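Local coordinates for phosphatidylinositol-specific phospholipase C1 (Streptomyces antibioticus, PDB 3H4X), which is a bacterial enzyme of the calcium-dependent phosphoinositide phospholipase C family, a single chain folded round a closed beta/alpha barrel, at residues G69-V74 / D101-G106; A264-G269 / L283-A288; Q311-H316 / T333-G338. All coordinates share one frame; numbering follows the deposited sequence.

Contact 1 (G69-V74 / D101-G106); sequences GRSWRV and DQDFAG
The backbone amide of F104 donates to the carbonyl O of W72 (F104 N to W72 O, 3.0 Å), a nearly straight bond at 163°. It joins the start of helix 104-117 to the chain just before strand 73-74. Packing is tight around it, among the buried residues W72, V74 and F104. W72 CB meets F104 CB at 3.6 Å. V74 CG2 tucks against the helix start, 3.5 Å from F104 N. F104 swings CG opposite the amide nitrogen (chi1 -176°), and its side chain touches L63 of strand 58-64 and L148 of helix 142-153. W72 lies against the same helix through F145 and L148; large apolar residues suit this filled side. S71 and D103, both partly exposed, form the looser side toward solvent. S71 CB and D103 OD2 make a close contact without a hydrogen bond, while a water accepts from W72 N and A105 N and donates weakly to D103 OD2. A short aspartate suits the N-cap, since its carboxylate turns back and D103 OD1 accepts from G106 N at 3.0 Å. The first three helical amides therefore each have a partner, W72 O, water and D103 OD1, and an acidic group at this helix end is probably favourable electrostatically.

Contact 2 (A264-G269 / L283-A288); sequences ATYLNG and LIMTDA. Unlike the reference sequence in segment 264-269: A264 (reference Pro).
Y266 fits its ring into the hollow between L283 and M285, two side chains on the same face of strand 282-286, and meets both obliquely. At the far end of the ring L283 CD1 is the bump, 3.5 Å from Y266 CZ and equally near the hydroxyl oxygen; tyrosine and leucine reach past one another, each from its own backbone. Nearer the root of the tyrosine, M285 CG touches Y266 CD2 at 3.7 Å. Beyond CG the methionine is extended, which carries its methyl M285 CE on to Y266 CB, 3.7 Å away. Its sulfur makes an oblique Met-aromatic contact, 5.1 Å from M285 SD to the ring centroid of Y266. L267, just past the end of helix 263-266, lies roughly perpendicular to the methionine and sets CD1 4.0 Å from M285 SD; L312 of helix 302-314 touches both residues. Methionine suits this seam because one unbranched chain can serve both Y266 and L267, while I284 turns to the other face, toward strands 258-262 and 319-322. A water bridges A264 N and D287 O. Strands 258-262 and 282-286 are parallel neighbours, so this is the beta-alpha-beta crossover arrangement of a beta/alpha barrel, with connecting residues laid over the outer face of the next strand.

Contact 3 (Q311-H316 / T333-G338); sequences QLAAAH and TVVPRG
The carbonyl O of H316 is held by both NE and NH2 of R337, at 2.8 and 3.0 Å respectively. H316 is the C-prime residue of the Schellman motif that ends helix 302-314, and its positive phi turns the chain out of the helix so that the carbonyl can face the arginine. The oxygen lies close to the guanidinium plane; NH2 approaches almost straight down the carbonyl axis, whereas NE comes from above the carbonyl plane. R337 is suited to this place by length as well as by its several N-H groups: the side chain leaves the backbone pointing opposite its amide nitrogen (chi1 177°) and stays extended as far as NE. Its other bonds, from NH1 to G29 O and from NH2 to Y281 O, hold the flat group in position, and a long, weak ion pair joins NE to D277. A second shared acceptor lies one turn back. A313 O takes H316 N within the Schellman turn and, from the opposite face of its plane, G338 N at 2.8 Å, with an N-H...O angle of 156°. A314 O lies 3.6 Å above one face of the H316 ring, displaced toward its rim, and H316 ND1 is hydrogen-bonded to D277 OD2. G338 also has positive phi, which favours glycine, and its bare CA sits 3.6 Å from H316 ND1. The small methyl of A313 suits the close approach of helix 302-314 and strand 334-336: A313 CB touches V335 CG2 at 3.7 Å and the backbone P336 O at the same distance.

Along the chain the three contacts follow in series, each closing before the next opens, and all reach the same curled sheet, whose parallel strands close into a barrel. Contact 1 lies on the opposite side of the chain's centre from the others, its centre about 31 Å from that of contact 2 and 35 Å from that of contact 3; there it ties short strand 73-74 to helix 104-117. Contacts 2 and 3, with centres about 12 Å apart, pack neighbouring segments together and touch where L267 and A288 meet L312. Contact 3 joins the C-terminal end of helix 302-314 to strand 334-336, the chain's last strand, which pairs antiparallel with the first, 31-36.

Contact 1 (G69-V74 / D101-G106)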
loop_
_atom_site.group_PDB
_atom_site.type_symbol
_atom_site.label_atom_id
_atom_site.label_comp_id
_atom_site.label_asym_id
_atom_site.label_seq_id
_atom_site.Cartn_x
_atom_site.Cartn_y
_atom_site.Cartn_z
ATOM N N GLY A 69 -7.728 -12.268 -21.002
ATOM C CA GLY A 69 -7.647 -13.549 -20.317
ATOM C C GLY A 69 -7.715 -13.427 -18.809
ATOM O O GLY A 69 -7.940 -12.343 -18.269
ATOM N N ARG A 70 -7.513 -14.548 -18.129
ATOM C CA ARG A 70 -7.608 -14.598 -16.679
ATOM C C ARG A 70 -6.365 -14.027 -15.998
ATOM O O ARG A 70 -5.316 -13.858 -16.627
ATOM C CB ARG A 70 -7.860 -16.036 -16.212
ATOM C CG ARG A 70 -9.129 -16.653 -16.781
ATOM C CD ARG A 70 -9.419 -18.019 -16.170
ATOM N NE ARG A 70 -9.715 -17.945 -14.741
ATOM C CZ ARG A 70 -10.904 -17.628 -14.235
ATOM N NH1 ARG A 70 -11.918 -17.346 -15.041
ATOM N NH2 ARG A 70 -11.077 -17.589 -12.921
ATOM N N SER A 71 -6.521 -13.718 -14.714
ATOM C CA SER A 71 -5.437 -13.289 -13.824
ATOM C C SER A 71 -5.257 -11.777 -13.761
ATOM O O SER A 71 -5.527 -11.062 -14.730
ATOM C CB SER A 71 -4.108 -13.972 -14.175
ATOM O OG SER A 71 -3.401 -13.273 -15.187
ATOM N N TRP A 72 -4.830 -11.300 -12.593
ATOM C CA TRP A 72 -4.301 -9.952 -12.446
ATOM C C TRP A 72 -2.816 -10.018 -12.747
ATOM O O TRP A 72 -2.071 -10.751 -12.087
ATOM C CB TRP A 72 -4.466 -9.446 -11.015
ATOM C CG TRP A 72 -5.757 -8.761 -10.713
ATOM C CD1 TRP A 72 -6.087 -7.463 -10.973
ATOM C CD2 TRP A 72 -6.885 -9.335 -10.046
ATOM N NE1 TRP A 72 -7.356 -7.201 -10.519
ATOM C CE2 TRP A 72 -7.870 -8.336 -9.950
ATOM C CE3 TRP A 72 -7.161 -10.607 -9.531
ATOM C CZ2 TRP A 72 -9.113 -8.565 -9.353
ATOM C CZ3 TRP A 72 -8.386 -10.832 -8.945
ATOM C CH2 TRP A 72 -9.350 -9.817 -8.861
ATOM N N ARG A 73 -2.373 -9.253 -13.737
ATOM C CA ARG A 73 -0.968 -9.276 -14.116
ATOM C C ARG A 73 -0.134 -8.432 -13.169
ATOM O O ARG A 73 -0.588 -7.391 -12.691
ATOM C CB ARG A 73 -0.777 -8.732 -15.530
ATOM C CG ARG A 73 -1.789 -9.208 -16.541
ATOM C CD ARG A 73 -1.685 -10.698 -16.792
ATOM N NE ARG A 73 -2.517 -11.051 -17.939
ATOM C CZ ARG A 73 -2.112 -10.972 -19.203
ATOM N NH1 ARG A 73 -0.875 -10.589 -19.479
ATOM N NH2 ARG A 73 -2.939 -11.288 -20.189
ATOM N N VAL A 74 1.095 -8.873 -12.926
ATOM C CA VAL A 74 2.073 -8.072 -12.212
ATOM C C VAL A 74 3.127 -7.653 -13.226
ATOM O O VAL A 74 3.806 -8.503 -13.808
ATOM C CB VAL A 74 2.745 -8.869 -11.084
ATOM C CG1 VAL A 74 3.790 -8.015 -10.383
ATOM C CG2 VAL A 74 1.697 -9.376 -10.100
ATOM N N ASP A 101 8.111 -14.408 -12.783
ATOM C CA ASP A 101 7.100 -13.869 -13.697
ATOM C C ASP A 101 5.710 -14.451 -13.430
ATOM O O ASP A 101 4.936 -14.696 -14.359
ATOM C CB ASP A 101 7.498 -14.099 -15.162
ATOM C CG ASP A 101 8.710 -13.287 -15.577
ATOM O OD1 ASP A 101 9.029 -12.283 -14.909
ATOM O OD2 ASP A 101 9.343 -13.648 -16.593
ATOM N N GLN A 102 5.387 -14.660 -12.159
ATOM C CA GLN A 102 4.035 -15.071 -11.802
ATOM C C GLN A 102 3.122 -13.868 -11.571
ATOM O O GLN A 102 3.587 -12.732 -11.443
ATOM C CB GLN A 102 4.050 -16.007 -10.591
ATOM C CG GLN A 102 4.893 -17.250 -10.815
ATOM C CD GLN A 102 4.431 -18.040 -12.022
ATOM O OE1 GLN A 102 3.322 -18.564 -12.040
ATOM N NE2 GLN A 102 5.286 -18.133 -13.035
ATOM N N ASP A 103 1.822 -14.138 -11.531
ATOM C CA ASP A 103 0.801 -13.106 -11.415
ATOM C C ASP A 103 0.505 -12.739 -9.960
ATOM O O ASP A 103 1.240 -13.117 -9.048
ATOM C CB ASP A 103 -0.481 -13.562 -12.118
ATOM C CG ASP A 103 -1.086 -14.807 -11.486
ATOM O OD1 ASP A 103 -0.552 -15.299 -10.470
ATOM O OD2 ASP A 103 -2.106 -15.299 -12.015
ATOM N N PHE A 104 -0.577 -11.998 -9.747
ATOM C CA PHE A 104 -0.913 -11.519 -8.407
ATOM C C PHE A 104 -1.176 -12.687 -7.458
ATOM O O PHE A 104 -0.723 -12.679 -6.310
ATOM C CB PHE A 104 -2.110 -10.569 -8.473
ATOM C CG PHE A 104 -2.481 -9.938 -7.153
ATOM C CD1 PHE A 104 -1.511 -9.485 -6.269
ATOM C CD2 PHE A 104 -3.813 -9.757 -6.822
ATOM C CE1 PHE A 104 -1.868 -8.885 -5.065
ATOM C CE2 PHE A 104 -4.173 -9.160 -5.625
ATOM C CZ PHE A 104 -3.198 -8.724 -4.750
ATOM N N ALA A 105 -1.902 -13.696 -7.932
ATOM C CA ALA A 105 -2.124 -14.887 -7.121
ATOM C C ALA A 105 -0.796 -15.520 -6.702
ATOM O O ALA A 105 -0.664 -16.015 -5.580
ATOM C CB ALA A 105 -3.001 -15.892 -7.858
ATOM N N GLY A 106 0.185 -15.507 -7.602
ATOM C CA GLY A 106 1.510 -16.031 -7.290
ATOM C C GLY A 106 2.219 -15.208 -6.228
ATOM O O GLY A 106 2.866 -15.752 -5.331
HETATM O O HOH W 1 -4.111 -13.372 -10.356
#

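Contact 2 (A264-G269 / L283-A288)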
loop_
_atom_site.group_PDB
_atom_site.type_symbol
_atom_site.label_atom_id
_atom_site.label_comp_id
_atom_site.label_asym_id
_atom_site.label_seq_id
_atom_site.Cartn_x
_atom_site.Cartn_y
_atom_site.Cartn_z
ATOM N N ALA A 264 8.134 15.830 -1.958
ATOM C CA ALA A 264 8.555 17.214 -2.151
ATOM C C ALA A 264 7.353 18.154 -2.104
ATOM O O ALA A 264 7.426 19.250 -1.541
ATOM C CB ALA A 264 9.310 17.365 -3.464
ATOM N N THR A 265 6.242 17.721 -2.689
ATOM C CA THR A 265 5.021 18.515 -2.679
ATOM C C THR A 265 4.497 18.709 -1.254
ATOM O O THR A 265 4.142 19.825 -0.861
ATOM C CB THR A 265 3.942 17.893 -3.588
ATOM O OG1 THR A 265 4.460 17.768 -4.918
ATOM C CG2 THR A 265 2.697 18.762 -3.618
ATOM N N TYR A 266 4.469 17.633 -0.472
ATOM C CA TYR A 266 4.025 17.739 0.913
ATOM C C TYR A 266 4.889 18.691 1.722
ATOM O O TYR A 266 4.438 19.244 2.725
ATOM C CB TYR A 266 4.011 16.373 1.600
ATOM C CG TYR A 266 2.811 15.528 1.254
ATOM C CD1 TYR A 266 1.520 16.004 1.455
ATOM C CD2 TYR A 266 2.964 14.252 0.734
ATOM C CE1 TYR A 266 0.416 15.236 1.136
ATOM C CE2 TYR A 266 1.870 13.475 0.423
ATOM C CZ TYR A 266 0.599 13.971 0.618
ATOM O OH TYR A 266 -0.484 13.186 0.293
ATOM N N LEU A 267 6.136 18.862 1.300
ATOM C CA LEU A 267 7.065 19.701 2.043
ATOM C C LEU A 267 7.245 21.090 1.434
ATOM O O LEU A 267 8.107 21.849 1.872
ATOM C CB LEU A 267 8.420 19.003 2.174
ATOM C CG LEU A 267 8.568 18.087 3.388
ATOM C CD1 LEU A 267 7.499 16.996 3.420
ATOM C CD2 LEU A 267 9.958 17.487 3.427
ATOM N N ASN A 268 6.430 21.440 0.443
ATOM C CA ASN A 268 6.661 22.690 -0.287
ATOM C C ASN A 268 5.987 23.929 0.301
ATOM O O ASN A 268 6.078 25.020 -0.265
ATOM C CB ASN A 268 6.341 22.539 -1.783
ATOM C CG ASN A 268 4.847 22.546 -2.084
ATOM O OD1 ASN A 268 4.022 22.881 -1.235
ATOM N ND2 ASN A 268 4.500 22.184 -3.313
ATOM N N GLY A 269 5.333 23.758 1.446
ATOM C CA GLY A 269 4.721 24.872 2.164
ATOM C C GLY A 269 3.225 25.028 1.972
ATOM O O GLY A 269 2.579 25.770 2.711
ATOM N N LEU A 283 -0.210 8.520 5.985
ATOM C CA LEU A 283 0.289 9.431 4.965
ATOM C C LEU A 283 1.521 8.825 4.301
ATOM O O LEU A 283 2.585 8.721 4.912
ATOM C CB LEU A 283 0.626 10.787 5.593
ATOM C CG LEU A 283 1.075 11.908 4.652
ATOM C CD1 LEU A 283 0.052 12.154 3.556
ATOM C CD2 LEU A 283 1.343 13.183 5.428
ATOM N N ILE A 284 1.369 8.396 3.053
ATOM C CA ILE A 284 2.477 7.831 2.287
ATOM C C ILE A 284 3.098 8.931 1.438
ATOM O O ILE A 284 2.407 9.553 0.624
ATOM C CB ILE A 284 2.018 6.680 1.350
ATOM C CG1 ILE A 284 1.573 5.443 2.134
ATOM C CG2 ILE A 284 3.148 6.277 0.412
ATOM C CD1 ILE A 284 0.313 5.614 2.934
ATOM N N MET A 285 4.395 9.164 1.629
ATOM C CA MET A 285 5.123 10.168 0.862
ATOM C C MET A 285 6.071 9.487 -0.115
ATOM O O MET A 285 7.020 8.807 0.286
ATOM C CB MET A 285 5.896 11.109 1.779
ATOM C CG MET A 285 5.025 11.898 2.734
ATOM S SD MET A 285 5.918 13.335 3.338
ATOM C CE MET A 285 4.703 14.069 4.434
ATOM N N THR A 286 5.798 9.674 -1.401
ATOM C CA THR A 286 6.525 8.985 -2.457
ATOM C C THR A 286 7.698 9.811 -2.989
ATOM O O THR A 286 7.765 11.027 -2.799
ATOM C CB THR A 286 5.580 8.595 -3.615
ATOM O OG1 THR A 286 4.913 9.762 -4.105
ATOM C CG2 THR A 286 4.530 7.591 -3.144
ATOM N N ASP A 287 8.617 9.136 -3.665
ATOM C CA ASP A 287 9.815 9.783 -4.192
ATOM C C ASP A 287 10.492 10.635 -3.126
ATOM O O ASP A 287 10.797 11.810 -3.344
ATOM C CB ASP A 287 9.480 10.603 -5.438
ATOM C CG ASP A 287 9.123 9.727 -6.622
ATOM O OD1 ASP A 287 9.858 8.753 -6.877
ATOM O OD2 ASP A 287 8.106 9.997 -7.288
ATOM N N ALA A 288 10.731 10.023 -1.974
ATOM C CA ALA A 288 11.340 10.706 -0.838
ATOM C C ALA A 288 12.679 11.352 -1.188
ATOM O O ALA A 288 13.073 12.351 -0.588
ATOM C CB ALA A 288 11.511 9.741 0.325
HETATM O O HOH W 2 9.271 14.061 -3.889
#

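Contact 3 (Q311-H316 / T333-G338)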
loop_
_atom_site.group_PDB
_atom_site.type_symbol
_atom_site.label_atom_id
_atom_site.label_comp_id
_atom_site.label_asym_id
_atom_site.label_seq_id
_atom_site.Cartn_x
_atom_site.Cartn_y
_atom_site.Cartn_z
ATOM N N GLN A 311 13.490 13.645 8.369
ATOM C CA GLN A 311 12.838 14.873 7.930
ATOM C C GLN A 311 11.363 14.613 7.636
ATOM O O GLN A 311 10.487 15.371 8.050
ATOM C CB GLN A 311 13.517 15.449 6.686
ATOM C CG GLN A 311 12.856 16.734 6.194
ATOM C CD GLN A 311 13.396 17.222 4.869
ATOM O OE1 GLN A 311 14.110 16.508 4.171
ATOM N NE2 GLN A 311 13.063 18.458 4.519
ATOM N N LEU A 312 11.085 13.530 6.919
ATOM C CA LEU A 312 9.706 13.218 6.570
ATOM C C LEU A 312 8.881 12.801 7.783
ATOM O O LEU A 312 7.695 13.115 7.863
ATOM C CB LEU A 312 9.651 12.173 5.455
ATOM C CG LEU A 312 10.324 12.665 4.169
ATOM C CD1 LEU A 312 10.132 11.684 3.024
ATOM C CD2 LEU A 312 9.825 14.054 3.786
ATOM N N ALA A 313 9.510 12.116 8.734
ATOM C CA ALA A 313 8.841 11.782 9.986
ATOM C C ALA A 313 8.396 13.051 10.715
ATOM O O ALA A 313 7.270 13.140 11.196
ATOM C CB ALA A 313 9.750 10.948 10.874
ATOM N N ALA A 314 9.285 14.035 10.793
ATOM C CA ALA A 314 8.962 15.294 11.460
ATOM C C ALA A 314 7.839 16.022 10.723
ATOM O O ALA A 314 7.057 16.756 11.329
ATOM C CB ALA A 314 10.197 16.170 11.572
ATOM N N ALA A 315 7.759 15.799 9.413
ATOM C CA ALA A 315 6.693 16.366 8.591
ATOM C C ALA A 315 5.451 15.464 8.533
ATOM O O ALA A 315 4.587 15.646 7.677
ATOM C CB ALA A 315 7.207 16.659 7.191
ATOM N N HIS A 316 5.377 14.497 9.445
ATOM C CA HIS A 316 4.162 13.707 9.674
ATOM C C HIS A 316 3.876 12.596 8.669
ATOM O O HIS A 316 2.762 12.087 8.611
ATOM C CB HIS A 316 2.944 14.620 9.822
ATOM C CG HIS A 316 3.129 15.696 10.845
ATOM N ND1 HIS A 316 3.039 15.460 12.202
ATOM C CD2 HIS A 316 3.415 17.012 10.710
ATOM C CE1 HIS A 316 3.259 16.588 12.856
ATOM N NE2 HIS A 316 3.491 17.543 11.974
ATOM N N THR A 333 14.083 0.977 9.124
ATOM C CA THR A 333 13.946 2.091 10.057
ATOM C C THR A 333 12.489 2.361 10.434
ATOM O O THR A 333 11.624 2.477 9.563
ATOM C CB THR A 333 14.558 3.382 9.475
ATOM O OG1 THR A 333 15.947 3.174 9.198
ATOM C CG2 THR A 333 14.410 4.537 10.456
ATOM N N VAL A 334 12.224 2.446 11.733
ATOM C CA VAL A 334 10.927 2.878 12.232
ATOM C C VAL A 334 11.172 3.902 13.330
ATOM O O VAL A 334 11.852 3.606 14.316
ATOM C CB VAL A 334 10.104 1.705 12.802
ATOM C CG1 VAL A 334 8.747 2.195 13.271
ATOM C CG2 VAL A 334 9.939 0.601 11.758
ATOM N N VAL A 335 10.639 5.107 13.153
ATOM C CA VAL A 335 10.854 6.186 14.113
ATOM C C VAL A 335 9.532 6.846 14.476
ATOM O O VAL A 335 8.518 6.623 13.809
ATOM C CB VAL A 335 11.831 7.252 13.566
ATOM C CG1 VAL A 335 13.195 6.636 13.289
ATOM C CG2 VAL A 335 11.267 7.904 12.313
ATOM N N PRO A 336 9.526 7.656 15.545
ATOM C CA PRO A 336 8.284 8.322 15.904
ATOM C C PRO A 336 7.838 9.309 14.832
ATOM O O PRO A 336 8.659 10.007 14.238
ATOM C CB PRO A 336 8.638 9.058 17.203
ATOM C CG PRO A 336 9.794 8.296 17.758
ATOM C CD PRO A 336 10.575 7.859 16.560
ATOM N N ARG A 337 6.534 9.344 14.592
ATOM C CA ARG A 337 5.928 10.253 13.632
ATOM C C ARG A 337 5.613 11.590 14.296
ATOM O O ARG A 337 5.004 11.628 15.363
ATOM C CB ARG A 337 4.642 9.626 13.094
ATOM C CG ARG A 337 3.858 10.488 12.127
ATOM C CD ARG A 337 2.515 9.836 11.824
ATOM N NE ARG A 337 1.845 10.468 10.695
ATOM C CZ ARG A 337 0.601 10.203 10.314
ATOM N NH1 ARG A 337 -0.135 9.332 10.984
ATOM N NH2 ARG A 337 0.091 10.825 9.261
ATOM N N GLY A 338 6.019 12.684 13.660
ATOM C CA GLY A 338 5.697 14.015 14.167
ATOM C C GLY A 338 6.512 14.428 15.375
ATOM O O GLY A 338 5.984 15.014 16.323
#